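Local coordinates for protein carboxylesterase SOBER1 (Arabidopsis thaliana, PDB 6AVX) that hydrolyses carboxylic esters, preferring short acyl chains, shows phospholipase A2 activity, and dampens the plant hypersensitive response to a bacterial effector, at residues A[114-119]-A[134-139]; A[122-127]-A[146-151]; A[127-132]-A[202-207]. The protein carries 1 engineered substitution. All blocks are in the same frame, centred on the assembly; numbering follows the deposited sequence.

Interaction 1: residues A[114-119]-A[134-139]; sequences TLASVL and WVPFTS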
loop_
_atom_site.group_PDB
_atom_site.type_symbol
_atom_site.label_atom_id
_atom_site.label_comp_id
_atom_site.label_asym_id
_atom_site.label_seq_id
_atom_site.Cartn_x
_atom_site.Cartn_y
_atom_site.Cartn_z
ATOM N N THR A 114 2.683 -0.192 1.283
ATOM C CA THR A 114 1.813 -1.356 1.450
ATOM C C THR A 114 2.388 -2.562 0.731
ATOM O O THR A 114 2.483 -3.657 1.299
ATOM C CB THR A 114 0.397 -1.044 0.926
ATOM O OG1 THR A 114 -0.248 -0.129 1.814
ATOM C CG2 THR A 114 -0.467 -2.286 0.805
ATOM N N LEU A 115 2.745 -2.377 -0.535
ATOM C CA LEU A 115 3.260 -3.488 -1.312
ATOM C C LEU A 115 4.517 -4.060 -0.680
ATOM O O LEU A 115 4.641 -5.277 -0.495
ATOM C CB LEU A 115 3.549 -3.024 -2.733
ATOM C CG LEU A 115 3.892 -4.181 -3.669
ATOM C CD1 LEU A 115 2.640 -4.920 -4.086
ATOM C CD2 LEU A 115 4.659 -3.688 -4.883
ATOM N N ALA A 116 5.478 -3.198 -0.373
ATOM C CA ALA A 116 6.729 -3.666 0.208
ATOM C C ALA A 116 6.490 -4.378 1.529
ATOM O O ALA A 116 7.116 -5.411 1.824
ATOM C CB ALA A 116 7.662 -2.479 0.413
ATOM N N SER A 117 5.585 -3.837 2.344
ATOM C CA SER A 117 5.351 -4.397 3.667
ATOM C C SER A 117 4.712 -5.771 3.577
ATOM O O SER A 117 5.070 -6.679 4.335
ATOM C CB SER A 117 4.479 -3.457 4.490
ATOM O OG SER A 117 5.120 -2.210 4.735
ATOM N N VAL A 118 3.725 -5.929 2.703
ATOM C CA VAL A 118 3.059 -7.215 2.556
ATOM C C VAL A 118 4.024 -8.258 2.010
ATOM O O VAL A 118 4.082 -9.394 2.509
ATOM C CB VAL A 118 1.814 -7.060 1.672
ATOM C CG1 VAL A 118 1.289 -8.416 1.245
ATOM C CG2 VAL A 118 0.755 -6.217 2.386
ATOM N N LEU A 119 4.792 -7.894 0.988
ATOM C CA LEU A 119 5.621 -8.890 0.308
ATOM C C LEU A 119 6.788 -9.358 1.162
ATOM O O LEU A 119 7.344 -10.433 0.892
ATOM C CB LEU A 119 6.156 -8.332 -1.017
ATOM C CG LEU A 119 5.125 -7.968 -2.085
ATOM C CD1 LEU A 119 5.781 -7.268 -3.275
ATOM C CD2 LEU A 119 4.389 -9.202 -2.538
ATOM N N TRP A 134 3.365 2.360 -6.665
ATOM C CA TRP A 134 4.420 1.940 -7.577
ATOM C C TRP A 134 5.226 0.865 -6.871
ATOM O O TRP A 134 5.072 0.637 -5.680
ATOM C CB TRP A 134 5.292 3.114 -8.002
ATOM C CG TRP A 134 6.089 3.760 -6.895
ATOM C CD1 TRP A 134 7.367 3.454 -6.531
ATOM C CD2 TRP A 134 5.691 4.856 -6.064
ATOM N NE1 TRP A 134 7.775 4.274 -5.521
ATOM C CE2 TRP A 134 6.781 5.166 -5.226
ATOM C CE3 TRP A 134 4.534 5.629 -5.971
ATOM C CZ2 TRP A 134 6.735 6.196 -4.289
ATOM C CZ3 TRP A 134 4.488 6.655 -5.056
ATOM C CH2 TRP A 134 5.596 6.944 -4.231
ATOM N N VAL A 135 6.088 0.189 -7.625
ATOM C CA VAL A 135 6.953 -0.853 -7.083
ATOM C C VAL A 135 8.208 -0.176 -6.541
ATOM O O VAL A 135 8.968 0.399 -7.330
ATOM C CB VAL A 135 7.304 -1.898 -8.145
ATOM C CG1 VAL A 135 8.181 -2.987 -7.540
ATOM C CG2 VAL A 135 6.031 -2.517 -8.707
ATOM N N PRO A 136 8.459 -0.199 -5.223
ATOM C CA PRO A 136 9.502 0.664 -4.665
ATOM C C PRO A 136 10.841 -0.019 -4.508
ATOM O O PRO A 136 11.669 0.415 -3.705
ATOM C CB PRO A 136 8.920 1.045 -3.302
ATOM C CG PRO A 136 8.253 -0.178 -2.891
ATOM C CD PRO A 136 7.638 -0.773 -4.140
ATOM N N PHE A 137 11.071 -1.061 -5.286
ATOM C CA PHE A 137 12.344 -1.764 -5.266
ATOM C C PHE A 137 12.495 -2.516 -6.578
ATOM O O PHE A 137 11.570 -2.597 -7.377
ATOM C CB PHE A 137 12.519 -2.642 -4.005
ATOM C CG PHE A 137 11.266 -3.363 -3.519
ATOM C CD1 PHE A 137 10.350 -3.909 -4.401
ATOM C CD2 PHE A 137 11.047 -3.536 -2.160
ATOM C CE1 PHE A 137 9.223 -4.589 -3.923
ATOM C CE2 PHE A 137 9.950 -4.215 -1.684
ATOM C CZ PHE A 137 9.036 -4.744 -2.564
ATOM N N THR A 138 13.704 -3.033 -6.814
ATOM C CA THR A 138 13.996 -3.805 -8.011
ATOM C C THR A 138 13.742 -5.285 -7.744
ATOM O O THR A 138 13.454 -5.707 -6.617
ATOM C CB THR A 138 15.452 -3.647 -8.456
ATOM O OG1 THR A 138 16.292 -4.375 -7.555
ATOM C CG2 THR A 138 15.892 -2.177 -8.512
ATOM N N SER A 139 13.882 -6.097 -8.787
ATOM C CA SER A 139 13.709 -7.530 -8.639
ATOM C C SER A 139 14.775 -8.174 -7.750
ATOM O O SER A 139 14.604 -9.330 -7.371
ATOM C CB SER A 139 13.709 -8.204 -10.000
ATOM O OG SER A 139 14.926 -7.936 -10.647
#
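Ala-116 and Phe-137 meet where helix 109-120 of this alpha/beta-hydrolase fold, the helix that follows the nucleophile elbow, is flanked by the loop after strand 127-131. The methyl CB of Ala-116 lies 3.6 Å from CE2 of Phe-137, and the small alanine suits the place because the ring can come close enough for its CZ to reach the helix backbone at CA as well. Pro-136 sets its CG 4.1 Å from CB of Ala-116, and its CD sits over one face of the Phe-137 ring, offset toward the rim. Leu-115 adds a branched tip: CD2 is 4.2 Å from both CG2 of Val-135 and CD of Pro-136. The side-chain contacts are all apolar, and no hydrogen bond joins the segments. Val-78 and Val-82 of helix 75-94 pack on Ala-116, while Leu-177 of helix 173-180 packs on Leu-119. The CB of Trp-134 points away from the helix segment, and its side chain lies about 4 Å from that of Ser-108, the probable nucleophile. Phe-137 CG stands between the backbone N and the carbonyl carbon (chi1 38°), and the ring beyond it turns an edge to Leu-119, whose CD1 lies 4.2 Å from CZ.

Interaction 2: residues A[122-127]-A[146-151]; sequences PKTLGG and PEEAKK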
loop_
_atom_site.group_PDB
_atom_site.type_symbol
_atom_site.label_atom_id
_atom_site.label_comp_id
_atom_site.label_asym_id
_atom_site.label_seq_id
_atom_site.Cartn_x
_atom_site.Cartn_y
_atom_site.Cartn_z
ATOM N N PRO A 122 6.517 -12.153 7.123
ATOM C CA PRO A 122 6.733 -13.612 7.162
ATOM C C PRO A 122 5.483 -14.451 7.066
ATOM O O PRO A 122 5.602 -15.665 6.853
ATOM C CB PRO A 122 7.438 -13.835 8.504
ATOM C CG PRO A 122 8.080 -12.533 8.827
ATOM C CD PRO A 122 7.141 -11.484 8.277
ATOM N N LYS A 123 4.298 -13.869 7.240
ATOM C CA LYS A 123 3.038 -14.595 7.256
ATOM C C LYS A 123 2.093 -14.088 6.172
ATOM O O LYS A 123 2.181 -12.935 5.740
ATOM C CB LYS A 123 2.371 -14.450 8.620
ATOM C CG LYS A 123 3.261 -15.041 9.720
ATOM C CD LYS A 123 2.691 -14.864 11.092
ATOM C CE LYS A 123 3.648 -15.423 12.144
ATOM N NZ LYS A 123 3.191 -15.098 13.506
ATOM N N THR A 124 1.205 -14.966 5.725
ATOM C CA THR A 124 0.128 -14.576 4.822
ATOM C C THR A 124 -0.832 -13.658 5.556
ATOM O O THR A 124 -1.281 -13.965 6.662
ATOM C CB THR A 124 -0.649 -15.800 4.332
ATOM O OG1 THR A 124 0.271 -16.785 3.832
ATOM C CG2 THR A 124 -1.647 -15.410 3.248
ATOM N N LEU A 125 -1.170 -12.553 4.933
ATOM C CA LEU A 125 -2.127 -11.600 5.482
ATOM C C LEU A 125 -3.420 -11.683 4.686
ATOM O O LEU A 125 -3.529 -12.396 3.684
ATOM C CB LEU A 125 -1.532 -10.191 5.481
ATOM C CG LEU A 125 -0.218 -10.060 6.249
ATOM C CD1 LEU A 125 0.372 -8.671 6.053
ATOM C CD2 LEU A 125 -0.391 -10.399 7.713
ATOM N N GLY A 126 -4.416 -10.926 5.144
ATOM C CA GLY A 126 -5.687 -10.874 4.449
ATOM C C GLY A 126 -5.547 -10.272 3.063
ATOM O O GLY A 126 -6.122 -10.760 2.091
ATOM N N GLY A 127 -4.767 -9.215 2.943
ATOM C CA GLY A 127 -4.576 -8.612 1.648
ATOM C C GLY A 127 -3.801 -7.319 1.726
ATOM O O GLY A 127 -3.688 -6.703 2.790
ATOM N N PRO A 146 9.149 -13.767 1.887
ATOM C CA PRO A 146 8.878 -15.036 2.564
ATOM C C PRO A 146 7.863 -15.886 1.820
ATOM O O PRO A 146 6.973 -15.389 1.123
ATOM C CB PRO A 146 8.349 -14.583 3.931
ATOM C CG PRO A 146 9.008 -13.272 4.149
ATOM C CD PRO A 146 8.979 -12.624 2.799
ATOM N N GLU A 147 7.956 -17.192 2.040
ATOM C CA GLU A 147 7.086 -18.129 1.349
ATOM C C GLU A 147 5.619 -17.773 1.539
ATOM O O GLU A 147 4.844 -17.758 0.572
ATOM C CB GLU A 147 7.360 -19.543 1.862
ATOM C CG GLU A 147 6.462 -20.580 1.224
ATOM C CD GLU A 147 6.721 -21.994 1.718
ATOM O OE1 GLU A 147 7.667 -22.210 2.494
ATOM O OE2 GLU A 147 5.966 -22.905 1.315
ATOM N N GLU A 148 5.214 -17.492 2.776
ATOM C CA GLU A 148 3.798 -17.247 3.006
ATOM C C GLU A 148 3.357 -15.881 2.500
ATOM O O GLU A 148 2.164 -15.696 2.207
ATOM C CB GLU A 148 3.471 -17.423 4.483
ATOM C CG GLU A 148 3.677 -18.848 4.989
ATOM C CD GLU A 148 2.588 -19.770 4.523
ATOM O OE1 GLU A 148 1.475 -19.685 5.085
ATOM O OE2 GLU A 148 2.827 -20.558 3.586
ATOM N N ALA A 149 4.272 -14.922 2.374
ATOM C CA ALA A 149 3.912 -13.598 1.880
ATOM C C ALA A 149 3.400 -13.674 0.466
ATOM O O ALA A 149 2.548 -12.870 0.058
ATOM C CB ALA A 149 5.116 -12.667 1.923
ATOM N N LYS A 150 3.894 -14.632 -0.309
ATOM C CA LYS A 150 3.499 -14.718 -1.701
ATOM C C LYS A 150 2.048 -15.142 -1.862
ATOM O O LYS A 150 1.509 -15.005 -2.963
ATOM C CB LYS A 150 4.441 -15.668 -2.435
ATOM C CG LYS A 150 5.871 -15.145 -2.495
ATOM C CD LYS A 150 6.758 -16.096 -3.242
ATOM C CE LYS A 150 8.134 -15.528 -3.353
ATOM N NZ LYS A 150 8.944 -16.417 -4.199
ATOM N N LYS A 151 1.408 -15.639 -0.805
ATOM C CA LYS A 151 0.009 -16.023 -0.844
ATOM C C LYS A 151 -0.914 -14.878 -0.473
ATOM O O LYS A 151 -2.131 -15.046 -0.557
ATOM C CB LYS A 151 -0.219 -17.213 0.093
ATOM C CG LYS A 151 0.639 -18.424 -0.281
ATOM C CD LYS A 151 0.436 -19.581 0.684
ATOM C CE LYS A 151 1.435 -20.695 0.398
ATOM N NZ LYS A 151 1.368 -21.771 1.424
#
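Thr-124 has more surface buried here (77 Å²) than any other residue of the contact, and its hydroxyl makes the hydrogen bond that ties the two loops together: OG1 donates to the backbone O of Glu-148 over 2.7 Å. The donor stands above the carbonyl plane, with a C=O...OG1 angle of 118°, whereas Lys-151 N reaches the same oxygen from the opposite face, closing the short 3-10 turn at 149-151. A threonine serves both needs, since its methyl CG2 rests 3.8 Å from the backbone C of Lys-151 while the hydroxyl takes the carbonyl. Glu-148 packs its CB 3.3 Å from Thr-124 OG1 and 3.6 Å from Pro-122 O; its chain then bends at chi2 (-75°). A salt bridge from its OE2 to Lys-151 NZ belongs to one of two conformers and is less certain. At the exposed end, the ring of Pro-146 rests through CB, at 3.7 Å, on the backbone CA of Pro-122, whose own CB points away. Beyond the pair, Thr-152 OG1 accepts from the N of Leu-125. The contact thus lies at the surface, joining the connection from helix 109-120 into strand 127-131 to the loop that leads on to strand 154-159.

Interaction 3: residues A[127-132]-A[202-207]; sequences GGAVLS and KYIESW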
loop_
_atom_site.group_PDB
_atom_site.type_symbol
_atom_site.label_atom_id
_atom_site.label_comp_id
_atom_site.label_asym_id
_atom_site.label_seq_id
_atom_site.Cartn_x
_atom_site.Cartn_y
_atom_site.Cartn_z
ATOM N N GLY A 127 -4.767 -9.215 2.943
ATOM C CA GLY A 127 -4.576 -8.612 1.648
ATOM C C GLY A 127 -3.801 -7.319 1.726
ATOM O O GLY A 127 -3.688 -6.703 2.790
ATOM N N GLY A 128 -3.307 -6.898 0.576
ATOM C CA GLY A 128 -2.719 -5.588 0.397
ATOM C C GLY A 128 -3.470 -4.840 -0.684
ATOM O O GLY A 128 -3.581 -5.338 -1.814
ATOM N N ALA A 129 -3.998 -3.660 -0.362
ATOM C CA ALA A 129 -4.705 -2.821 -1.330
ATOM C C ALA A 129 -3.830 -1.618 -1.632
ATOM O O ALA A 129 -3.593 -0.777 -0.756
ATOM C CB ALA A 129 -6.048 -2.364 -0.785
ATOM N N VAL A 130 -3.319 -1.559 -2.847
ATOM C CA VAL A 130 -2.465 -0.470 -3.305
ATOM C C VAL A 130 -3.329 0.481 -4.115
ATOM O O VAL A 130 -4.012 0.049 -5.052
ATOM C CB VAL A 130 -1.323 -1.027 -4.170
ATOM C CG1 VAL A 130 -0.503 0.104 -4.776
ATOM C CG2 VAL A 130 -0.454 -2.004 -3.369
ATOM N N LEU A 131 -3.312 1.767 -3.772
ATOM C CA LEU A 131 -4.035 2.779 -4.543
ATOM C C LEU A 131 -3.002 3.701 -5.163
ATOM O O LEU A 131 -2.281 4.414 -4.453
ATOM C CB LEU A 131 -5.013 3.569 -3.677
ATOM C CG LEU A 131 -6.219 2.814 -3.106
ATOM C CD1 LEU A 131 -5.854 1.960 -1.894
ATOM C CD2 LEU A 131 -7.306 3.801 -2.729
ATOM N N SER A 132 -2.896 3.668 -6.475
ATOM C CA SER A 132 -2.062 4.622 -7.200
ATOM C C SER A 132 -0.616 4.609 -6.725
ATOM O O SER A 132 0.035 5.645 -6.615
ATOM C CB SER A 132 -2.650 6.024 -7.111
ATOM O OG SER A 132 -4.029 6.001 -7.477
ATOM N N LYS A 202 -15.327 1.633 -2.424
ATOM C CA LYS A 202 -16.360 0.607 -2.317
ATOM C C LYS A 202 -15.887 -0.708 -2.924
ATOM O O LYS A 202 -16.240 -1.789 -2.443
ATOM C CB LYS A 202 -17.634 1.058 -3.027
ATOM C CG LYS A 202 -18.282 2.308 -2.491
ATOM C CD LYS A 202 -18.709 2.183 -1.066
ATOM C CE LYS A 202 -19.488 3.427 -0.649
ATOM N NZ LYS A 202 -19.921 3.368 0.763
ATOM N N TYR A 203 -15.127 -0.642 -4.012
ATOM C CA TYR A 203 -14.603 -1.864 -4.608
ATOM C C TYR A 203 -13.592 -2.537 -3.690
ATOM O O TYR A 203 -13.593 -3.771 -3.545
ATOM C CB TYR A 203 -13.958 -1.535 -5.945
ATOM C CG TYR A 203 -13.692 -2.737 -6.806
ATOM C CD1 TYR A 203 -14.702 -3.271 -7.593
ATOM C CD2 TYR A 203 -12.442 -3.343 -6.854
ATOM C CE1 TYR A 203 -14.483 -4.368 -8.397
ATOM C CE2 TYR A 203 -12.213 -4.445 -7.662
ATOM C CZ TYR A 203 -13.243 -4.953 -8.422
ATOM O OH TYR A 203 -13.033 -6.045 -9.230
ATOM N N ILE A 204 -12.731 -1.751 -3.038
ATOM C CA ILE A 204 -11.840 -2.312 -2.031
ATOM C C ILE A 204 -12.647 -2.963 -0.917
ATOM O O ILE A 204 -12.313 -4.064 -0.452
ATOM C CB ILE A 204 -10.877 -1.230 -1.507
ATOM C CG1 ILE A 204 -9.921 -0.788 -2.621
ATOM C CG2 ILE A 204 -10.106 -1.739 -0.283
ATOM C CD1 ILE A 204 -9.286 0.547 -2.379
ATOM N N GLU A 205 -13.699 -2.290 -0.442
ATOM C CA GLU A 205 -14.540 -2.875 0.603
ATOM C C GLU A 205 -15.101 -4.216 0.161
ATOM O O GLU A 205 -15.084 -5.185 0.923
ATOM C CB GLU A 205 -15.679 -1.925 0.961
ATOM C CG GLU A 205 -16.651 -2.510 1.998
ATOM C CD GLU A 205 -17.733 -1.545 2.401
ATOM O OE1 GLU A 205 -18.214 -0.821 1.507
ATOM O OE2 GLU A 205 -18.062 -1.487 3.594
ATOM N N SER A 206 -15.603 -4.288 -1.066
ATOM C CA SER A 206 -16.152 -5.545 -1.569
ATOM C C SER A 206 -15.083 -6.630 -1.628
ATOM O O SER A 206 -15.365 -7.802 -1.352
ATOM C CB SER A 206 -16.768 -5.331 -2.946
ATOM O OG SER A 206 -17.894 -4.480 -2.865
ATOM N N TRP A 207 -13.861 -6.265 -2.029
ATOM C CA TRP A 207 -12.747 -7.212 -2.070
ATOM C C TRP A 207 -12.383 -7.705 -0.674
ATOM O O TRP A 207 -12.175 -8.903 -0.476
ATOM C CB TRP A 207 -11.578 -6.527 -2.772
ATOM C CG TRP A 207 -10.225 -7.172 -2.691
ATOM C CD1 TRP A 207 -9.723 -8.166 -3.479
ATOM C CD2 TRP A 207 -9.168 -6.790 -1.802
ATOM N NE1 TRP A 207 -8.412 -8.426 -3.119
ATOM C CE2 TRP A 207 -8.054 -7.596 -2.093
ATOM C CE3 TRP A 207 -9.061 -5.836 -0.796
ATOM C CZ2 TRP A 207 -6.844 -7.475 -1.402
ATOM C CZ3 TRP A 207 -7.864 -5.721 -0.113
ATOM C CH2 TRP A 207 -6.776 -6.531 -0.424
#
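Gly-127 opens the contact by letting Trp-207 come up against its main chain, where helix 198-212 packs on central strand 127-131 of the parallel sheet in this alpha/beta-hydrolase fold. Strand 127-131 and the helix segment 202-207 run almost antiparallel, 169° between their directions, with axes 10.4 Å apart. CA of Gly-127 is 3.7 Å from CH2 of Trp-207; with no side chain on the glycine, the indole can sit directly against its CA. The tryptophan leaves the helix with CG anti to the backbone N (chi1 167°), the start of its reach toward the strand. Gly-128 follows with its N at the edge of the indole, in the ring plane and 3.6 Å from CH2. Ala-129 points its methyl toward the helix and meets two residues, CZ3 of Trp-207 at 3.9 Å and CG2 of Ile-204 at 4.1 Å, a small group fitted where helix and strand backbones come near. Leu-155 of strand 154-159 also packs on both Ile-204 and Trp-207, and strand 127-131 is hydrogen-bonded on either side, to strands 102-107 and 154-159. All six touching residues are buried, the side chains that meet are apolar, and no hydrogen bond crosses between the segments. Leu-131 ends the walk, its side chain reaching tip to tip toward that of Ile-204. There CD1 of Ile-204 rests against the fork of Leu-131, 3.7 Å from CD1 and 3.8 Å from CD2.

The three contacts follow one run of chain through the alpha/beta-hydrolase fold: helix 109-120, the loop at 122-127, strand 127-131 and the long loop at 134-151, with helix 198-212 returning much later. Their segments alternate in sequence. Interactions 1 and 2 have centres 13 Å apart and touch where Leu-119 O meets Ala-149 CB and Pro-146 CD. Interactions 2 and 3 share Gly-127, though their centres are 17 Å apart. Interactions 1 and 3, 16 Å apart, lie on opposite sides of the chain's centre, and Leu-115 CB packs on Val-130 CG2 between them. Strand 127-131 is thus sandwiched between helices 109-120 and 198-212, beside the probable catalytic triad.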